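Local coordinates for protein acinetobacter secreted protease CpaA (Acinetobacter nosocomialis M2, PDB 6O38) that is a secreted zinc metalloprotease, probably of the metzincin type, exported by the type II secretion system with the help of its chaperone CpaB, at residues 424-429 against 443-449; 437-442 against 480-485. All coordinates share one frame; numbering follows the deposited sequence.

Contact 1 of 2, residues 424-429 against 443-449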
loop_
_atom_site.group_PDB
_atom_site.type_symbol
_atom_site.label_atom_id
_atom_site.label_comp_id
_atom_site.label_asym_id
_atom_site.label_seq_id
_atom_site.Cartn_x
_atom_site.Cartn_y
_atom_site.Cartn_z
ATOM N N ILE A 424 -18.819 13.461 20.041
ATOM C CA ILE A 424 -20.103 14.078 20.341
ATOM C C ILE A 424 -20.967 14.054 19.090
ATOM O O ILE A 424 -20.470 14.150 17.962
ATOM C CB ILE A 424 -19.961 15.523 20.875
ATOM C CG1 ILE A 424 -19.369 16.444 19.806
ATOM C CG2 ILE A 424 -19.117 15.542 22.139
ATOM C CD1 ILE A 424 -19.349 17.904 20.205
ATOM N N THR A 425 -22.272 13.909 19.296
ATOM C CA THR A 425 -23.254 13.987 18.226
ATOM C C THR A 425 -23.890 15.371 18.257
ATOM O O THR A 425 -24.519 15.745 19.253
ATOM C CB THR A 425 -24.321 12.902 18.377
ATOM O OG1 THR A 425 -23.770 11.632 18.003
ATOM C CG2 THR A 425 -25.528 13.213 17.501
ATOM N N TYR A 426 -23.722 16.125 17.174
ATOM C CA TYR A 426 -24.167 17.511 17.153
ATOM C C TYR A 426 -24.187 18.018 15.719
ATOM O O TYR A 426 -23.323 17.657 14.916
ATOM C CB TYR A 426 -23.255 18.395 18.011
ATOM C CG TYR A 426 -23.648 19.852 18.007
ATOM C CD1 TYR A 426 -24.732 20.301 18.748
ATOM C CD2 TYR A 426 -22.941 20.776 17.252
ATOM C CE1 TYR A 426 -25.097 21.633 18.743
ATOM C CE2 TYR A 426 -23.298 22.105 17.240
ATOM C CZ TYR A 426 -24.376 22.531 17.986
ATOM O OH TYR A 426 -24.732 23.860 17.974
ATOM N N LYS A 427 -25.176 18.853 15.413
ATOM C CA LYS A 427 -25.310 19.486 14.106
ATOM C C LYS A 427 -24.852 20.936 14.206
ATOM O O LYS A 427 -25.467 21.737 14.919
ATOM C CB LYS A 427 -26.756 19.410 13.614
ATOM C CG LYS A 427 -27.094 20.377 12.487
ATOM C CD LYS A 427 -26.810 19.777 11.122
ATOM C CE LYS A 427 -27.285 20.700 10.009
ATOM N NZ LYS A 427 -26.309 21.789 9.729
ATOM N N ILE A 428 -23.775 21.265 13.508
ATOM C CA ILE A 428 -23.321 22.659 13.458
ATOM C C ILE A 428 -24.309 23.472 12.629
ATOM O O ILE A 428 -24.636 23.072 11.496
ATOM C CB ILE A 428 -21.910 22.741 12.871
ATOM C CG1 ILE A 428 -20.937 21.898 13.697
ATOM C CG2 ILE A 428 -21.444 24.188 12.806
ATOM C CD1 ILE A 428 -19.496 22.011 13.245
ATOM N N PRO A 429 -24.816 24.599 13.134
ATOM C CA PRO A 429 -25.806 25.364 12.363
ATOM C C PRO A 429 -25.195 26.003 11.127
ATOM O O PRO A 429 -24.474 27.002 11.224
ATOM C CB PRO A 429 -26.293 26.425 13.360
ATOM C CG PRO A 429 -25.883 25.919 14.711
ATOM C CD PRO A 429 -24.625 25.142 14.487
ATOM N N ASP A 443 -18.908 27.966 17.758
ATOM C CA ASP A 443 -20.035 27.213 18.291
ATOM C C ASP A 443 -19.796 26.850 19.750
ATOM O O ASP A 443 -18.784 26.229 20.088
ATOM C CB ASP A 443 -20.251 25.956 17.445
ATOM C CG ASP A 443 -21.534 25.220 17.793
ATOM O OD1 ASP A 443 -21.808 24.982 18.988
ATOM O OD2 ASP A 443 -22.284 24.893 16.851
ATOM N N THR A 444 -20.740 27.236 20.609
ATOM C CA THR A 444 -20.547 27.077 22.046
ATOM C C THR A 444 -20.538 25.606 22.443
ATOM O O THR A 444 -19.783 25.203 23.335
ATOM C CB THR A 444 -21.641 27.834 22.801
ATOM O OG1 THR A 444 -21.749 29.165 22.279
ATOM C CG2 THR A 444 -21.317 27.914 24.280
ATOM N N THR A 445 -21.365 24.789 21.788
ATOM C CA THR A 445 -21.457 23.377 22.145
ATOM C C THR A 445 -20.147 22.648 21.866
ATOM O O THR A 445 -19.647 21.902 22.718
ATOM C CB THR A 445 -22.610 22.718 21.386
ATOM O OG1 THR A 445 -23.859 23.197 21.901
ATOM C CG2 THR A 445 -22.557 21.203 21.536
ATOM N N VAL A 446 -19.570 22.856 20.682
ATOM C CA VAL A 446 -18.350 22.137 20.330
ATOM C C VAL A 446 -17.123 22.738 21.013
ATOM O O VAL A 446 -16.171 22.013 21.322
ATOM C CB VAL A 446 -18.183 22.078 18.798
ATOM C CG1 VAL A 446 -19.540 22.141 18.111
ATOM C CG2 VAL A 446 -17.259 23.179 18.288
ATOM N N GLN A 447 -17.114 24.050 21.267
ATOM C CA GLN A 447 -15.939 24.666 21.875
ATOM C C GLN A 447 -15.883 24.441 23.381
ATOM O O GLN A 447 -14.787 24.340 23.943
ATOM C CB GLN A 447 -15.894 26.161 21.556
ATOM C CG GLN A 447 -15.631 26.468 20.085
ATOM C CD GLN A 447 -14.285 25.952 19.603
ATOM O OE1 GLN A 447 -13.329 25.855 20.371
ATOM N NE2 GLN A 447 -14.209 25.613 18.320
ATOM N N ASN A 448 -17.036 24.368 24.051
ATOM C CA ASN A 448 -17.033 23.991 25.461
ATOM C C ASN A 448 -16.566 22.552 25.638
ATOM O O ASN A 448 -15.762 22.259 26.531
ATOM C CB ASN A 448 -18.421 24.173 26.074
ATOM C CG ASN A 448 -18.815 25.628 26.206
ATOM O OD1 ASN A 448 -17.974 26.524 26.135
ATOM N ND2 ASN A 448 -20.102 25.871 26.425
ATOM N N GLU A 449 -17.062 21.641 24.799
ATOM C CA GLU A 449 -16.604 20.258 24.856
ATOM C C GLU A 449 -15.133 20.146 24.480
ATOM O O GLU A 449 -14.416 19.304 25.033
ATOM C CB GLU A 449 -17.459 19.384 23.937
ATOM C CG GLU A 449 -17.114 17.904 23.983
ATOM C CD GLU A 449 -17.412 17.270 25.331
ATOM O OE1 GLU A 449 -18.257 17.812 26.075
ATOM O OE2 GLU A 449 -16.803 16.226 25.647
#
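The ring of Tyr426 carries the Thr445 methyl over one face and the Asp443 carboxylate at its edge, a worked example of one tyrosine packing against the first turn of a helix. Over the face, the methyl CG2 of Thr445 makes a CH-pi contact 3.8 Å from the centroid of the Tyr426 ring, 18° off the normal and displaced toward the rim above CD1. At the edge, near the ring plane, sits the Asp443 carboxylate, turned almost perpendicular to the ring at 85°. The phenol donates to its syn lone pair, with Tyr426 OH 2.9 Å from Asp443 OD2. Just past the end of strand 416-425, CG of Tyr426 stands opposite the backbone N (chi1 179°), which carries the ring toward the helix. Val446 CG1 lies 3.8 Å from Tyr426 CD2, neither squarely over the face nor at the edge.

The second oxygen of the carboxylate has a different task. Asp443 is the N-cap of helix 444-452, and its OD1 accepts from Thr445 N at 2.8 Å, met nearly along the C-O bond. Pro429 CD borders the other oxygen, OD2.

Further along the helix the contact becomes aliphatic. The side chains of Ile424 and Glu449 run antiparallel alongside each other, with Ile424 CG2 3.6 Å from Glu449 CG, while the Glu449 carboxylate forms a salt bridge with Arg452. Behind this pair lies strand 367-381, whose Val380 touches both Ile424 and Tyr426.

Chemically, one carboxylate divides its oxygens between a phenol and a helix-start amide. The two bonds restrict its rotation, and together with the helix N terminus they would probably stabilise its negative charge, coupling the cap to the chain leaving the strand.

Contact 2 of 2, residues 437-442 against 480-485. With SO4 (sulfate ion), chain N.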
loop_
_atom_site.group_PDB
_atom_site.type_symbol
_atom_site.label_atom_id
_atom_site.label_comp_id
_atom_site.label_asym_id
_atom_site.label_seq_id
_atom_site.Cartn_x
_atom_site.Cartn_y
_atom_site.Cartn_z
ATOM N N ILE A 437 -17.463 25.053 8.659
ATOM C CA ILE A 437 -16.080 25.170 9.106
ATOM C C ILE A 437 -15.826 26.539 9.726
ATOM O O ILE A 437 -14.922 26.694 10.556
ATOM C CB ILE A 437 -15.115 24.879 7.939
ATOM C CG1 ILE A 437 -13.788 24.330 8.467
ATOM C CG2 ILE A 437 -14.888 26.121 7.090
ATOM C CD1 ILE A 437 -13.923 22.978 9.121
ATOM N N SER A 438 -16.606 27.549 9.338
ATOM C CA SER A 438 -16.459 28.883 9.908
ATOM C C SER A 438 -17.125 28.977 11.276
ATOM O O SER A 438 -16.467 29.262 12.282
ATOM C CB SER A 438 -17.040 29.927 8.950
ATOM O OG SER A 438 -16.077 30.335 7.996
ATOM N N THR A 439 -18.438 28.733 11.329
ATOM C CA THR A 439 -19.182 28.891 12.573
ATOM C C THR A 439 -18.802 27.853 13.621
ATOM O O THR A 439 -19.014 28.092 14.814
ATOM C CB THR A 439 -20.686 28.825 12.301
ATOM O OG1 THR A 439 -21.065 27.470 12.031
ATOM C CG2 THR A 439 -21.048 29.696 11.107
ATOM N N GLY A 440 -18.257 26.707 13.206
ATOM C CA GLY A 440 -17.805 25.708 14.159
ATOM C C GLY A 440 -16.701 26.192 15.078
ATOM O O GLY A 440 -16.508 25.621 16.157
ATOM N N ARG A 441 -15.975 27.239 14.678
ATOM C CA ARG A 441 -14.908 27.775 15.515
ATOM C C ARG A 441 -15.462 28.531 16.716
ATOM O O ARG A 441 -14.784 28.645 17.743
ATOM C CB ARG A 441 -14.010 28.690 14.684
ATOM C CG ARG A 441 -13.486 28.048 13.411
ATOM C CD ARG A 441 -12.782 29.070 12.535
ATOM N NE ARG A 441 -13.659 30.189 12.199
ATOM C CZ ARG A 441 -13.324 31.183 11.384
ATOM N NH1 ARG A 441 -12.125 31.204 10.819
ATOM N NH2 ARG A 441 -14.187 32.159 11.134
ATOM N N ASP A 442 -16.686 29.047 16.606
ATOM C CA ASP A 442 -17.315 29.821 17.663
ATOM C C ASP A 442 -18.474 29.092 18.323
ATOM O O ASP A 442 -18.981 29.569 19.345
ATOM C CB ASP A 442 -17.817 31.166 17.115
ATOM C CG ASP A 442 -16.765 31.898 16.312
ATOM O OD1 ASP A 442 -15.714 32.248 16.888
ATOM O OD2 ASP A 442 -16.988 32.124 15.104
ATOM N N TYR A 480 -7.494 28.918 17.133
ATOM C CA TYR A 480 -8.860 29.313 16.810
ATOM C C TYR A 480 -9.367 28.642 15.539
ATOM O O TYR A 480 -10.561 28.340 15.435
ATOM C CB TYR A 480 -8.945 30.833 16.676
ATOM C CG TYR A 480 -10.293 31.329 16.209
ATOM C CD1 TYR A 480 -11.390 31.321 17.059
ATOM C CD2 TYR A 480 -10.466 31.809 14.916
ATOM C CE1 TYR A 480 -12.624 31.773 16.635
ATOM C CE2 TYR A 480 -11.698 32.263 14.484
ATOM C CZ TYR A 480 -12.772 32.244 15.347
ATOM O OH TYR A 480 -14.000 32.696 14.919
ATOM N N ASN A 481 -8.487 28.397 14.569
ATOM C CA ASN A 481 -8.881 27.859 13.274
ATOM C C ASN A 481 -8.633 26.361 13.152
ATOM O O ASN A 481 -8.808 25.803 12.064
ATOM C CB ASN A 481 -8.147 28.595 12.151
ATOM C CG ASN A 481 -8.644 30.012 11.962
ATOM O OD1 ASN A 481 -9.845 30.253 11.858
ATOM N ND2 ASN A 481 -7.716 30.963 11.912
HETATM N N MSE A 482 -8.242 25.698 14.234
HETATM C CA MSE A 482 -7.931 24.276 14.179
HETATM C C MSE A 482 -9.206 23.446 14.067
HETATM O O MSE A 482 -9.689 22.897 15.057
HETATM C CB MSE A 482 -7.128 23.854 15.412
HETATM C CG MSE A 482 -6.532 22.461 15.317
HETATM SE SE MSE A 482 -5.219 22.307 13.887
HETATM C CE MSE A 482 -5.006 20.368 13.885
ATOM N N ILE A 483 -9.750 23.361 12.855
ATOM C CA ILE A 483 -10.984 22.621 12.612
ATOM C C ILE A 483 -10.968 22.103 11.179
ATOM O O ILE A 483 -10.485 22.777 10.265
ATOM C CB ILE A 483 -12.229 23.496 12.890
ATOM C CG1 ILE A 483 -13.516 22.689 12.704
ATOM C CG2 ILE A 483 -12.232 24.737 12.009
ATOM C CD1 ILE A 483 -14.765 23.427 13.132
ATOM N N GLY A 484 -11.485 20.889 10.994
ATOM C CA GLY A 484 -11.591 20.301 9.675
ATOM C C GLY A 484 -12.904 19.556 9.541
ATOM O O GLY A 484 -13.529 19.174 10.534
ATOM N N ALA A 485 -13.326 19.363 8.293
ATOM C CA ALA A 485 -14.619 18.742 8.047
ATOM C C ALA A 485 -14.635 18.052 6.691
ATOM O O ALA A 485 -13.965 18.480 5.748
ATOM C CB ALA A 485 -15.754 19.771 8.123
HETATM S S SO4 N . -12.714 34.393 8.633
HETATM O O1 SO4 N . -13.119 35.655 9.246
HETATM O O2 SO4 N . -11.770 33.708 9.512
HETATM O O3 SO4 N . -13.889 33.551 8.430
HETATM O O4 SO4 N . -12.076 34.660 7.347
#
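The Arg441 side chain runs roughly perpendicular to that of Tyr480, an example of one arginine using its aliphatic stem and its flat head against the same ring. Arg441 CB lies over a face of the Tyr480 ring, 4.1 Å from its centroid, while Tyr480 CE2 lies over the centre of the guanidinium; the two planes are inclined by 37°. A bend at chi3 (-57°) turns the head back, where NE reaches the carbonyl oxygen of Ser438 on a lone pair. Tilted out of the guanidinium plane, Asn481 OD1 accepts from Arg441 NH1 at 2.7 Å. NH1 and NH2 also hold a sulfate, probably from the crystallisation liquor, the straighter bond joining Arg441 NH1 to sulfate O2 at 2.8 Å. At the far edge of the tyrosine, Tyr480 OH donates to Asp442 OD1 at 2.6 Å.

The other half is apolar. Ile437 and Ile483 run past each other in opposite directions, with Ile437 CD1 3.6 Å from Ile483 CG1 and 3.8 Å from Ala485 CB. Ile483 CD1 rests against the backbone of Gly440, 3.9 Å from its C atom.

Helix 433-439 is thus laid against strand 483-487, which pairs with strands 457-462 and 471-473; Trp474 borders Arg441 and Ile483, and Leu173 and His175 of the chaperone CpaB pack on Ile437 and Asn481.

Followed from the N terminus, the chain leaves strand 416-425, forms helix 433-439, turns, and enters helix 444-452, where contact 1 closes a short loop of 13 intervening residues. Contact 2 starts within that loop and closes a longer one, at the beginning of strand 483-487, so the two cross. Their centres lie 11 Å apart and they touch directly: Gln447 NE2 is 3.2 Å from Gly440 O, a probable hydrogen bond, and Ile428 packs on Thr439. Together they tie two consecutive helices to strands 416-425 and 483-487, all within the reprolysin-like protease region, whose zinc is bound by His498, His502 and His508.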